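Local coordinates for SmhA (Serratia marcescens, PDB 7A27), which probably serves as the A component of Smh, a tripartite alpha-pore-forming toxin whose parts together perforate target membranes, at residues Leu9-Met15 and Lys341-Phe345; Ser32-Leu36 and Ala65-Lys69; Leu76-Thr81 and Ala352-Tyr356; Gln127-Thr131 and Glu295-Ala299. One frame throughout, in Å; residues are numbered along the deposited sequence.

Contact 1. Residues Leu9-Met15 and Lys341-Phe345; sequences LSPQTLM and KWQLF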
loop_
_atom_site.group_PDB
_atom_site.type_symbol
_atom_site.label_atom_id
_atom_site.label_comp_id
_atom_site.label_asym_id
_atom_site.label_seq_id
_atom_site.Cartn_x
_atom_site.Cartn_y
_atom_site.Cartn_z
ATOM N N LEU A 9 -7.951 -9.359 26.220
ATOM C CA LEU A 9 -6.612 -8.710 26.181
ATOM C C LEU A 9 -5.951 -8.982 24.820
ATOM O O LEU A 9 -4.719 -8.806 24.711
ATOM C CB LEU A 9 -5.751 -9.253 27.329
ATOM C CG LEU A 9 -6.224 -8.954 28.745
ATOM C CD1 LEU A 9 -5.342 -9.640 29.775
ATOM C CD2 LEU A 9 -6.235 -7.464 28.981
ATOM N N SER A 10 -6.736 -9.361 23.814
ATOM C CA SER A 10 -6.255 -9.738 22.460
ATOM C C SER A 10 -5.948 -8.495 21.623
ATOM O O SER A 10 -6.367 -7.375 21.964
ATOM C CB SER A 10 -7.279 -10.585 21.737
ATOM O OG SER A 10 -8.300 -9.783 21.143
ATOM N N PRO A 11 -5.201 -8.686 20.514
ATOM C CA PRO A 11 -4.954 -7.638 19.530
ATOM C C PRO A 11 -6.186 -7.288 18.689
ATOM O O PRO A 11 -6.086 -6.445 17.852
ATOM C CB PRO A 11 -3.935 -8.220 18.541
ATOM C CG PRO A 11 -3.446 -9.505 19.177
ATOM C CD PRO A 11 -4.480 -9.917 20.197
ATOM N N GLN A 12 -7.287 -8.005 18.885
ATOM C CA GLN A 12 -8.529 -7.830 18.091
ATOM C C GLN A 12 -8.148 -8.001 16.623
ATOM O O GLN A 12 -7.256 -8.806 16.359
ATOM C CB GLN A 12 -9.191 -6.512 18.509
ATOM C CG GLN A 12 -9.327 -6.452 20.024
ATOM C CD GLN A 12 -10.483 -5.653 20.534
ATOM O OE1 GLN A 12 -11.412 -5.341 19.815
ATOM N NE2 GLN A 12 -10.422 -5.340 21.813
ATOM N N THR A 13 -8.738 -7.241 15.707
ATOM C CA THR A 13 -8.474 -7.408 14.250
ATOM C C THR A 13 -7.243 -6.605 13.816
ATOM O O THR A 13 -7.125 -6.395 12.611
ATOM C CB THR A 13 -9.702 -7.034 13.406
ATOM O OG1 THR A 13 -9.951 -5.632 13.544
ATOM C CG2 THR A 13 -10.929 -7.830 13.790
ATOM N N LEU A 14 -6.343 -6.197 14.725
ATOM C CA LEU A 14 -5.107 -5.448 14.358
ATOM C C LEU A 14 -4.244 -6.242 13.370
ATOM O O LEU A 14 -3.718 -5.611 12.434
ATOM C CB LEU A 14 -4.277 -5.119 15.604
ATOM C CG LEU A 14 -4.735 -3.923 16.441
ATOM C CD1 LEU A 14 -3.852 -3.763 17.655
ATOM C CD2 LEU A 14 -4.706 -2.625 15.641
ATOM N N MET A 15 -4.076 -7.552 13.568
ATOM C CA MET A 15 -3.172 -8.362 12.713
ATOM C C MET A 15 -3.660 -8.277 11.268
ATOM O O MET A 15 -2.873 -7.861 10.408
ATOM C CB MET A 15 -3.090 -9.821 13.165
ATOM C CG MET A 15 -2.045 -10.600 12.397
ATOM S SD MET A 15 -1.663 -12.220 13.095
ATOM C CE MET A 15 -0.936 -13.033 11.674
ATOM N N LYS A 341 -0.968 -14.588 21.254
ATOM C CA LYS A 341 -1.682 -13.863 20.168
ATOM C C LYS A 341 -0.846 -12.653 19.740
ATOM O O LYS A 341 -0.711 -12.442 18.525
ATOM C CB LYS A 341 -3.081 -13.394 20.581
ATOM C CG LYS A 341 -4.089 -14.506 20.820
ATOM C CD LYS A 341 -5.418 -14.016 21.352
ATOM C CE LYS A 341 -6.329 -15.138 21.805
ATOM N NZ LYS A 341 -7.538 -14.615 22.491
ATOM N N TRP A 342 -0.296 -11.899 20.702
ATOM C CA TRP A 342 0.532 -10.703 20.412
ATOM C C TRP A 342 1.875 -11.128 19.794
ATOM O O TRP A 342 2.338 -10.399 18.886
ATOM C CB TRP A 342 0.696 -9.825 21.650
ATOM C CG TRP A 342 -0.506 -8.991 21.968
ATOM C CD1 TRP A 342 -1.505 -9.271 22.858
ATOM C CD2 TRP A 342 -0.844 -7.719 21.400
ATOM N NE1 TRP A 342 -2.436 -8.270 22.873
ATOM C CE2 TRP A 342 -2.057 -7.307 21.988
ATOM C CE3 TRP A 342 -0.249 -6.897 20.443
ATOM C CZ2 TRP A 342 -2.680 -6.110 21.649
ATOM C CZ3 TRP A 342 -0.866 -5.712 20.108
ATOM C CH2 TRP A 342 -2.060 -5.321 20.709
ATOM N N GLN A 343 2.463 -12.257 20.218
ATOM C CA GLN A 343 3.744 -12.750 19.640
ATOM C C GLN A 343 3.546 -13.098 18.166
ATOM O O GLN A 343 4.426 -12.734 17.359
ATOM C CB GLN A 343 4.324 -13.931 20.427
ATOM C CG GLN A 343 5.030 -13.452 21.683
ATOM C CD GLN A 343 5.956 -12.310 21.320
ATOM O OE1 GLN A 343 6.783 -12.463 20.420
ATOM N NE2 GLN A 343 5.802 -11.160 21.978
ATOM N N LEU A 344 2.435 -13.759 17.841
ATOM C CA LEU A 344 2.121 -14.174 16.460
ATOM C C LEU A 344 2.004 -12.897 15.614
ATOM O O LEU A 344 2.601 -12.840 14.506
ATOM C CB LEU A 344 0.815 -14.974 16.471
ATOM C CG LEU A 344 0.657 -16.021 15.364
ATOM C CD1 LEU A 344 1.067 -17.395 15.900
ATOM C CD2 LEU A 344 -0.776 -16.040 14.790
ATOM N N PHE A 345 1.289 -11.900 16.147
ATOM C CA PHE A 345 1.083 -10.570 15.516
ATOM C C PHE A 345 2.453 -9.920 15.313
ATOM O O PHE A 345 2.729 -9.507 14.181
ATOM C CB PHE A 345 0.107 -9.723 16.342
ATOM C CG PHE A 345 -0.145 -8.318 15.846
ATOM C CD1 PHE A 345 -0.099 -8.000 14.497
ATOM C CD2 PHE A 345 -0.475 -7.312 16.737
ATOM C CE1 PHE A 345 -0.342 -6.706 14.064
ATOM C CE2 PHE A 345 -0.722 -6.026 16.296
ATOM C CZ PHE A 345 -0.672 -5.732 14.963
#

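Contact 2. Residues Ser32-Leu36 and Ala65-Lys69; sequences SNLLL and AQVFK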
loop_
_atom_site.group_PDB
_atom_site.type_symbol
_atom_site.label_atom_id
_atom_site.label_comp_id
_atom_site.label_asym_id
_atom_site.label_seq_id
_atom_site.Cartn_x
_atom_site.Cartn_y
_atom_site.Cartn_z
ATOM N N SER A 32 4.874 3.948 -7.092
ATOM C CA SER A 32 5.703 5.170 -6.920
ATOM C C SER A 32 7.018 4.966 -7.668
ATOM O O SER A 32 7.424 5.891 -8.383
ATOM C CB SER A 32 5.966 5.492 -5.484
ATOM O OG SER A 32 4.742 5.686 -4.816
ATOM N N ASN A 33 7.647 3.797 -7.511
ATOM C CA ASN A 33 8.935 3.489 -8.172
ATOM C C ASN A 33 8.739 3.507 -9.691
ATOM O O ASN A 33 9.677 3.922 -10.399
ATOM C CB ASN A 33 9.510 2.152 -7.714
ATOM C CG ASN A 33 10.183 2.233 -6.363
ATOM O OD1 ASN A 33 10.916 3.191 -6.073
ATOM N ND2 ASN A 33 9.965 1.206 -5.550
ATOM N N LEU A 34 7.570 3.083 -10.171
ATOM C CA LEU A 34 7.282 3.035 -11.621
ATOM C C LEU A 34 7.217 4.475 -12.149
ATOM O O LEU A 34 7.818 4.737 -13.179
ATOM C CB LEU A 34 5.976 2.277 -11.866
ATOM C CG LEU A 34 5.590 2.097 -13.330
ATOM C CD1 LEU A 34 6.548 1.166 -14.057
ATOM C CD2 LEU A 34 4.184 1.566 -13.441
ATOM N N LEU A 35 6.526 5.376 -11.452
ATOM C CA LEU A 35 6.393 6.810 -11.844
ATOM C C LEU A 35 7.749 7.517 -11.868
ATOM O O LEU A 35 7.923 8.434 -12.736
ATOM C CB LEU A 35 5.474 7.510 -10.848
ATOM C CG LEU A 35 3.987 7.298 -11.082
ATOM C CD1 LEU A 35 3.220 7.837 -9.893
ATOM C CD2 LEU A 35 3.544 7.976 -12.367
ATOM N N LEU A 36 8.666 7.120 -10.974
ATOM C CA LEU A 36 10.011 7.740 -10.812
ATOM C C LEU A 36 11.018 7.116 -11.777
ATOM O O LEU A 36 12.052 7.768 -11.997
ATOM C CB LEU A 36 10.472 7.571 -9.359
ATOM C CG LEU A 36 9.672 8.364 -8.336
ATOM C CD1 LEU A 36 9.915 7.870 -6.922
ATOM C CD2 LEU A 36 9.979 9.848 -8.447
ATOM N N ALA A 65 5.139 10.898 -5.714
ATOM C CA ALA A 65 5.712 9.534 -5.665
ATOM C C ALA A 65 6.900 9.552 -4.705
ATOM O O ALA A 65 6.960 8.660 -3.850
ATOM C CB ALA A 65 6.120 9.073 -7.040
ATOM N N GLN A 66 7.804 10.522 -4.849
ATOM C CA GLN A 66 8.964 10.709 -3.934
ATOM C C GLN A 66 8.447 10.901 -2.500
ATOM O O GLN A 66 8.971 10.227 -1.608
ATOM C CB GLN A 66 9.829 11.884 -4.386
ATOM C CG GLN A 66 10.914 12.315 -3.401
ATOM C CD GLN A 66 11.670 13.518 -3.913
ATOM O OE1 GLN A 66 12.016 13.613 -5.093
ATOM N NE2 GLN A 66 11.954 14.457 -3.023
ATOM N N VAL A 67 7.444 11.754 -2.286
ATOM C CA VAL A 67 6.903 12.018 -0.922
ATOM C C VAL A 67 6.396 10.700 -0.317
ATOM O O VAL A 67 6.789 10.369 0.824
ATOM C CB VAL A 67 5.828 13.113 -0.912
ATOM C CG1 VAL A 67 5.124 13.177 0.429
ATOM C CG2 VAL A 67 6.419 14.474 -1.224
ATOM N N PHE A 68 5.555 9.968 -1.035
ATOM C CA PHE A 68 5.050 8.662 -0.557
ATOM C C PHE A 68 6.230 7.742 -0.211
ATOM O O PHE A 68 6.274 7.212 0.912
ATOM C CB PHE A 68 4.165 7.963 -1.589
ATOM C CG PHE A 68 3.578 6.678 -1.061
ATOM C CD1 PHE A 68 2.458 6.699 -0.255
ATOM C CD2 PHE A 68 4.168 5.457 -1.324
ATOM C CE1 PHE A 68 1.938 5.527 0.265
ATOM C CE2 PHE A 68 3.615 4.282 -0.833
ATOM C CZ PHE A 68 2.514 4.318 -0.029
ATOM N N LYS A 69 7.171 7.582 -1.137
ATOM C CA LYS A 69 8.303 6.625 -1.040
ATOM C C LYS A 69 9.187 6.930 0.178
ATOM O O LYS A 69 9.485 5.977 0.915
ATOM C CB LYS A 69 9.125 6.671 -2.332
ATOM C CG LYS A 69 10.038 5.478 -2.561
ATOM C CD LYS A 69 11.103 5.723 -3.610
ATOM C CE LYS A 69 12.174 4.663 -3.540
ATOM N NZ LYS A 69 13.464 5.135 -4.082
#

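Contact 3. Residues Leu76-Thr81 and Ala352-Tyr356; sequences LIGLYT and AKANY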
loop_
_atom_site.group_PDB
_atom_site.type_symbol
_atom_site.label_atom_id
_atom_site.label_comp_id
_atom_site.label_asym_id
_atom_site.label_seq_id
_atom_site.Cartn_x
_atom_site.Cartn_y
_atom_site.Cartn_z
ATOM N N LEU A 76 4.371 5.042 8.179
ATOM C CA LEU A 76 3.715 3.723 8.373
ATOM C C LEU A 76 4.621 2.790 9.187
ATOM O O LEU A 76 4.135 2.180 10.152
ATOM C CB LEU A 76 3.386 3.091 7.019
ATOM C CG LEU A 76 2.235 3.741 6.261
ATOM C CD1 LEU A 76 2.156 3.277 4.807
ATOM C CD2 LEU A 76 0.928 3.449 6.969
ATOM N N ILE A 77 5.893 2.659 8.811
ATOM C CA ILE A 77 6.842 1.771 9.541
ATOM C C ILE A 77 6.813 2.162 11.024
ATOM O O ILE A 77 6.941 1.275 11.888
ATOM C CB ILE A 77 8.253 1.826 8.941
ATOM C CG1 ILE A 77 8.265 1.309 7.497
ATOM C CG2 ILE A 77 9.228 1.042 9.828
ATOM C CD1 ILE A 77 9.639 1.338 6.845
ATOM N N GLY A 78 6.623 3.452 11.297
ATOM C CA GLY A 78 6.487 3.988 12.662
ATOM C C GLY A 78 5.313 3.365 13.398
ATOM O O GLY A 78 5.513 2.928 14.530
ATOM N N LEU A 79 4.136 3.313 12.773
ATOM C CA LEU A 79 2.898 2.743 13.381
ATOM C C LEU A 79 3.055 1.237 13.595
ATOM O O LEU A 79 2.466 0.722 14.571
ATOM C CB LEU A 79 1.681 2.976 12.493
ATOM C CG LEU A 79 1.198 4.415 12.382
ATOM C CD1 LEU A 79 -0.019 4.484 11.465
ATOM C CD2 LEU A 79 0.912 5.041 13.745
ATOM N N TYR A 80 3.734 0.546 12.678
ATOM C CA TYR A 80 3.941 -0.911 12.785
ATOM C C TYR A 80 4.826 -1.177 14.015
ATOM O O TYR A 80 4.483 -2.055 14.820
ATOM C CB TYR A 80 4.525 -1.487 11.491
ATOM C CG TYR A 80 3.578 -1.677 10.327
ATOM C CD1 TYR A 80 3.048 -0.598 9.645
ATOM C CD2 TYR A 80 3.263 -2.946 9.852
ATOM C CE1 TYR A 80 2.195 -0.762 8.562
ATOM C CE2 TYR A 80 2.432 -3.127 8.754
ATOM C CZ TYR A 80 1.897 -2.027 8.104
ATOM O OH TYR A 80 1.077 -2.175 7.021
ATOM N N THR A 81 5.914 -0.415 14.168
ATOM C CA THR A 81 6.874 -0.554 15.293
ATOM C C THR A 81 6.096 -0.445 16.614
ATOM O O THR A 81 6.349 -1.260 17.543
ATOM C CB THR A 81 8.018 0.464 15.186
ATOM O OG1 THR A 81 8.577 0.339 13.874
ATOM C CG2 THR A 81 9.101 0.262 16.228
ATOM N N ALA A 352 6.348 -7.521 7.622
ATOM C CA ALA A 352 5.827 -6.329 6.910
ATOM C C ALA A 352 6.927 -5.269 6.836
ATOM O O ALA A 352 7.096 -4.671 5.750
ATOM C CB ALA A 352 4.590 -5.793 7.575
ATOM N N LYS A 353 7.672 -5.077 7.932
ATOM C CA LYS A 353 8.773 -4.076 8.009
ATOM C C LYS A 353 9.911 -4.499 7.075
ATOM O O LYS A 353 10.510 -3.605 6.444
ATOM C CB LYS A 353 9.283 -3.896 9.442
ATOM C CG LYS A 353 8.325 -3.172 10.371
ATOM C CD LYS A 353 8.752 -3.140 11.813
ATOM C CE LYS A 353 10.009 -2.332 12.017
ATOM N NZ LYS A 353 10.324 -2.235 13.464
ATOM N N ALA A 354 10.226 -5.797 7.027
ATOM C CA ALA A 354 11.262 -6.372 6.140
ATOM C C ALA A 354 10.835 -6.141 4.686
ATOM O O ALA A 354 11.695 -5.794 3.870
ATOM C CB ALA A 354 11.480 -7.833 6.433
ATOM N N ASN A 355 9.547 -6.298 4.396
ATOM C CA ASN A 355 8.977 -6.099 3.040
ATOM C C ASN A 355 9.064 -4.617 2.656
ATOM O O ASN A 355 9.507 -4.337 1.537
ATOM C CB ASN A 355 7.550 -6.644 2.932
ATOM C CG ASN A 355 7.478 -8.125 2.603
ATOM O OD1 ASN A 355 8.363 -8.669 1.953
ATOM N ND2 ASN A 355 6.386 -8.763 2.991
ATOM N N TYR A 356 8.674 -3.692 3.541
ATOM C CA TYR A 356 8.742 -2.234 3.249
ATOM C C TYR A 356 10.193 -1.845 2.985
ATOM O O TYR A 356 10.405 -0.910 2.202
ATOM C CB TYR A 356 8.179 -1.381 4.386
ATOM C CG TYR A 356 6.673 -1.304 4.477
ATOM C CD1 TYR A 356 5.934 -0.652 3.505
ATOM C CD2 TYR A 356 5.992 -1.807 5.568
ATOM C CE1 TYR A 356 4.552 -0.552 3.586
ATOM C CE2 TYR A 356 4.622 -1.730 5.652
ATOM C CZ TYR A 356 3.890 -1.090 4.673
ATOM O OH TYR A 356 2.533 -1.020 4.822
#

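Contact 4. Residues Gln127-Thr131 and Glu295-Ala299; sequences QAVHT and EQRMA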
loop_
_atom_site.group_PDB
_atom_site.type_symbol
_atom_site.label_atom_id
_atom_site.label_comp_id
_atom_site.label_asym_id
_atom_site.label_seq_id
_atom_site.Cartn_x
_atom_site.Cartn_y
_atom_site.Cartn_z
ATOM N N GLN A 127 -4.236 8.153 14.049
ATOM C CA GLN A 127 -5.116 9.226 13.527
ATOM C C GLN A 127 -4.258 10.252 12.779
ATOM O O GLN A 127 -4.643 10.637 11.662
ATOM C CB GLN A 127 -5.908 9.943 14.617
ATOM C CG GLN A 127 -7.079 10.765 14.069
ATOM C CD GLN A 127 -8.162 9.880 13.496
ATOM O OE1 GLN A 127 -8.708 9.003 14.166
ATOM N NE2 GLN A 127 -8.483 10.123 12.239
ATOM N N ALA A 128 -3.126 10.654 13.360
ATOM C CA ALA A 128 -2.219 11.680 12.791
ATOM C C ALA A 128 -1.790 11.277 11.379
ATOM O O ALA A 128 -1.804 12.136 10.477
ATOM C CB ALA A 128 -1.022 11.890 13.690
ATOM N N VAL A 129 -1.422 10.015 11.208
ATOM C CA VAL A 129 -0.977 9.471 9.896
ATOM C C VAL A 129 -2.160 9.463 8.924
ATOM O O VAL A 129 -1.965 9.849 7.755
ATOM C CB VAL A 129 -0.361 8.072 10.052
ATOM C CG1 VAL A 129 -0.176 7.400 8.711
ATOM C CG2 VAL A 129 0.957 8.116 10.809
ATOM N N HIS A 130 -3.344 9.028 9.361
ATOM C CA HIS A 130 -4.546 8.978 8.488
ATOM C C HIS A 130 -4.902 10.380 7.999
ATOM O O HIS A 130 -5.270 10.522 6.828
ATOM C CB HIS A 130 -5.749 8.357 9.192
ATOM C CG HIS A 130 -6.956 8.337 8.315
ATOM N ND1 HIS A 130 -7.965 9.283 8.399
ATOM C CD2 HIS A 130 -7.276 7.533 7.279
ATOM C CE1 HIS A 130 -8.880 9.018 7.498
ATOM N NE2 HIS A 130 -8.484 7.952 6.792
ATOM N N THR A 131 -4.814 11.382 8.871
ATOM C CA THR A 131 -5.169 12.770 8.517
ATOM C C THR A 131 -4.242 13.249 7.392
ATOM O O THR A 131 -4.748 13.971 6.506
ATOM C CB THR A 131 -5.197 13.667 9.752
ATOM O OG1 THR A 131 -6.119 13.093 10.682
ATOM C CG2 THR A 131 -5.616 15.079 9.420
ATOM N N GLU A 295 -5.447 4.965 2.054
ATOM C CA GLU A 295 -6.163 5.912 2.940
ATOM C C GLU A 295 -7.360 5.217 3.585
ATOM O O GLU A 295 -7.533 5.407 4.790
ATOM C CB GLU A 295 -6.633 7.124 2.137
ATOM C CG GLU A 295 -7.287 8.220 2.970
ATOM C CD GLU A 295 -8.783 8.111 3.216
ATOM O OE1 GLU A 295 -9.467 7.451 2.433
ATOM O OE2 GLU A 295 -9.270 8.710 4.190
ATOM N N GLN A 296 -8.144 4.443 2.822
ATOM C CA GLN A 296 -9.401 3.804 3.298
ATOM C C GLN A 296 -9.111 2.694 4.318
ATOM O O GLN A 296 -9.861 2.608 5.306
ATOM C CB GLN A 296 -10.246 3.294 2.132
ATOM C CG GLN A 296 -11.070 4.391 1.469
ATOM C CD GLN A 296 -11.661 3.998 0.134
ATOM O OE1 GLN A 296 -11.487 2.882 -0.353
ATOM N NE2 GLN A 296 -12.357 4.932 -0.493
ATOM N N ARG A 297 -8.089 1.866 4.107
ATOM C CA ARG A 297 -7.748 0.772 5.061
ATOM C C ARG A 297 -7.195 1.385 6.344
ATOM O O ARG A 297 -7.468 0.838 7.410
ATOM C CB ARG A 297 -6.721 -0.203 4.489
ATOM C CG ARG A 297 -7.155 -0.862 3.194
ATOM C CD ARG A 297 -8.395 -1.736 3.288
ATOM N NE ARG A 297 -8.949 -1.868 1.930
ATOM C CZ ARG A 297 -8.407 -2.599 0.936
ATOM N NH1 ARG A 297 -7.269 -3.281 1.117
ATOM N NH2 ARG A 297 -9.023 -2.622 -0.236
ATOM N N MET A 298 -6.474 2.500 6.219
ATOM C CA MET A 298 -5.832 3.241 7.333
ATOM C C MET A 298 -6.901 3.956 8.163
ATOM O O MET A 298 -6.659 4.162 9.358
ATOM C CB MET A 298 -4.872 4.271 6.754
ATOM C CG MET A 298 -4.004 4.970 7.781
ATOM S SD MET A 298 -2.892 3.976 8.769
ATOM C CE MET A 298 -2.418 2.839 7.485
ATOM N N ALA A 299 -8.051 4.293 7.583
ATOM C CA ALA A 299 -9.148 5.011 8.271
ATOM C C ALA A 299 -9.663 4.187 9.460
ATOM O O ALA A 299 -10.077 4.779 10.465
ATOM C CB ALA A 299 -10.268 5.281 7.315
#

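Contact 1. Residues Leu9-Met15 and Lys341-Phe345
Trp-342 has its CG anti to its own carbonyl carbon (chi1 -77°), which carries the indole to Pro-11 and Leu-9. Phe-345 turns the other way, with CG opposite its backbone N (chi1 177°), and meets Leu-14 and Met-15.

The indole is used on a face and at an edge. Pro-11 CG sits over the centre of the five-membered ring, 3.8 Å from its centroid, in a CH-pi contact. At the edge, Trp-342 NE1 donates to Leu-9 O over 3.0 Å. This bond is nearly straight (161°) and lies in both the ring plane and the carbonyl plane. It uses the polar atom of a buried indole and fixes the rotation of the ring. Tyr-312 OH also bonds to Leu-9 O.

The Lys-341 side chain crosses Pro-11 at about a right angle, with CB 3.8 Å from Pro-11 CD, while its NZ bonds to Asn-338. On the next turn, Met-15 N stands over the rim of one Phe-345 face. Met-15 CB lies 3.7 Å from Phe-345 CD1. Leu-14 CB reaches Phe-345 CZ, also at 3.7 Å, and Leu-14 CD1 comes within 3.9 Å of Trp-342 CH2.

A type II' beta turn from Pro-11 to Leu-14 leads into helix 14-37. The contact is thus an N-terminal lead-in segment laid against helix 325-358 of the long helical bundle.

Contact 2. Residues Ser32-Leu36 and Ala65-Lys69
Leu-36 reaches across to Ala-65, and its side chain can be followed outward. CB stands back, 5.2 Å from Ala-65 CB. CG is opposite the carbonyl carbon (chi1 -68°), which brings it to 3.8 Å from the same methyl. CD1 then passes beyond Ala-65 and lies 4.0 Å from Gln-66 N. It also comes within 4.1 Å of Lys-69 CD. CD2, the other branch, stays beside Ala-65 CB at 4.2 Å.

The methyl of Ala-65 is therefore held from several directions. Besides Leu-36, it meets Ser-32 O, Ser-32 CB and Leu-35 CB. Both side chains are small where Ser-32 meets Ala-65, and the CA atoms of these two residues are 4.5 Å apart. No hydrogen bond joins the two segments. Ser-32 OG bonds to Asn-28 O, back along its own helix, and lies obliquely beside the ring of Phe-68.

Farther along, the extended chain of Lys-69 crosses the Asn-33 side chain at about a right angle. Asn-33 OD1 lies against the CD and CE end of Lys-69. The other amide atom, Asn-33 ND2, makes a weak bond to Asn-360 O. The Asn-33 side chain is about 6 Å from that of Asn-359, which binds calcium in this protein; no ion is bound to this chain.

Leu-35 and Ser-32 also touch Phe-287 of helix 272-299. The segments run antiparallel at 142°. They join helices 14-37 and 48-96, two successive helices packed as an antiparallel hairpin in the elongated helical bundle.

Contact 3. Residues Leu76-Thr81 and Ala352-Tyr356
Tyr-80 and Tyr-356 form the tight, buried part of this contact. The edge of Tyr-356 points at the face of Tyr-80 in a T-shaped pair, with planes at 79°. Tyr-356 CE2 stands over the rim of that face, 3.7 Å from Tyr-80 CZ. Beyond the rings, Tyr-356 OH donates to Tyr-80 OH at 2.9 Å. Tyr-80 OH is also bonded to Ser-22 OG, so two partners hold this buried hydroxyl. Ala-352 CB fits obliquely against the same ring, 3.6 Å from Tyr-80 CE2.

The two segments are antiparallel neighbours in the long helical bundle, on helices 48-96 and 325-358. Helix 14-37 adds Ile-21 beside Tyr-80, and Ala-25 and Leu-26 beside Tyr-356.

The other margin is looser and more open to solvent. Ile-77 CD1 rests 3.9 Å from Tyr-356 CB, and Ile-77 CG2 is 4.1 Å from Lys-353 CE. The Lys-353 chain bends at chi3 (66°), which brings NZ to Thr-81 OG1 at 3.1 Å. That hydroxyl donates in turn to Ile-77 O at 2.7 Å. Thr-81 N reaches the same carbonyl oxygen from the opposite face of its plane.

Contact 4. Residues Gln127-Thr131 and Glu295-Ala299
The carboxylate of Glu-295 is gripped at both oxygens, by His-130 across the contact and by Arg-137. OE1 forms a salt bridge with Arg-137 of helix 104-155. OE2 accepts from His-130 NE2 over 2.8 Å, but this bond is weak and strongly bent (118°). Both partners belong to the same helix. The imidazole and carboxylate planes are 39° apart, and the carboxylate approaches the ring obliquely. Arg-137 is the stronger partner and would help to keep the carboxylate charged and in place.

The Glu-295 chain bends at chi2 (-88°), which turns the carboxylate back to the histidine. The imidazole also packs against the backbone of the facing helix. Glu-295 O lies at its edge, in the ring plane, near His-130 CD2. Ala-299 CB lies obliquely beside the ring.

The apolar side is formed by Met-298, whose CG is 4.1 Å from His-130 CB. Its chain is bent at chi2 and chi3, and Met-298 SD lies 4.4 Å from Val-129 CG1. Val-129 and Met-298 both also touch Leu-79 of helix 48-96. Ile-21 of helix 14-37 touches Met-298 as well.

Segments 127-131 and 295-299 run antiparallel, their axes 9.6 Å apart at closest approach. They belong to helices 104-155 and 272-299. The contact joins these two long helices of the bundle, with a polar His-Glu-Arg cluster set beside its apolar interior.

Contacts 2 and 4 are mostly buried; contacts 1 and 3 are partly buried. Contacts 1 and 3 both use helix 325-358, contacts 1 and 2 share helix 14-37, and contacts 2 and 3 share helix 48-96. Contact 4 uses another pair of helices but touches contact 3, where Leu-79 CD1 packs 3.8 Å from Val-129 CG2. Contacts 1 and 2 lie farthest apart, with centres 32 Å apart. The chemistry differs too. Contacts 1 and 3 combine aromatic rings with hydrogen bonds, one in contact 1 and two in contact 3. Contact 2 has no bond between its segments and depends on a small alanine. Contact 4 has one weak polar bond.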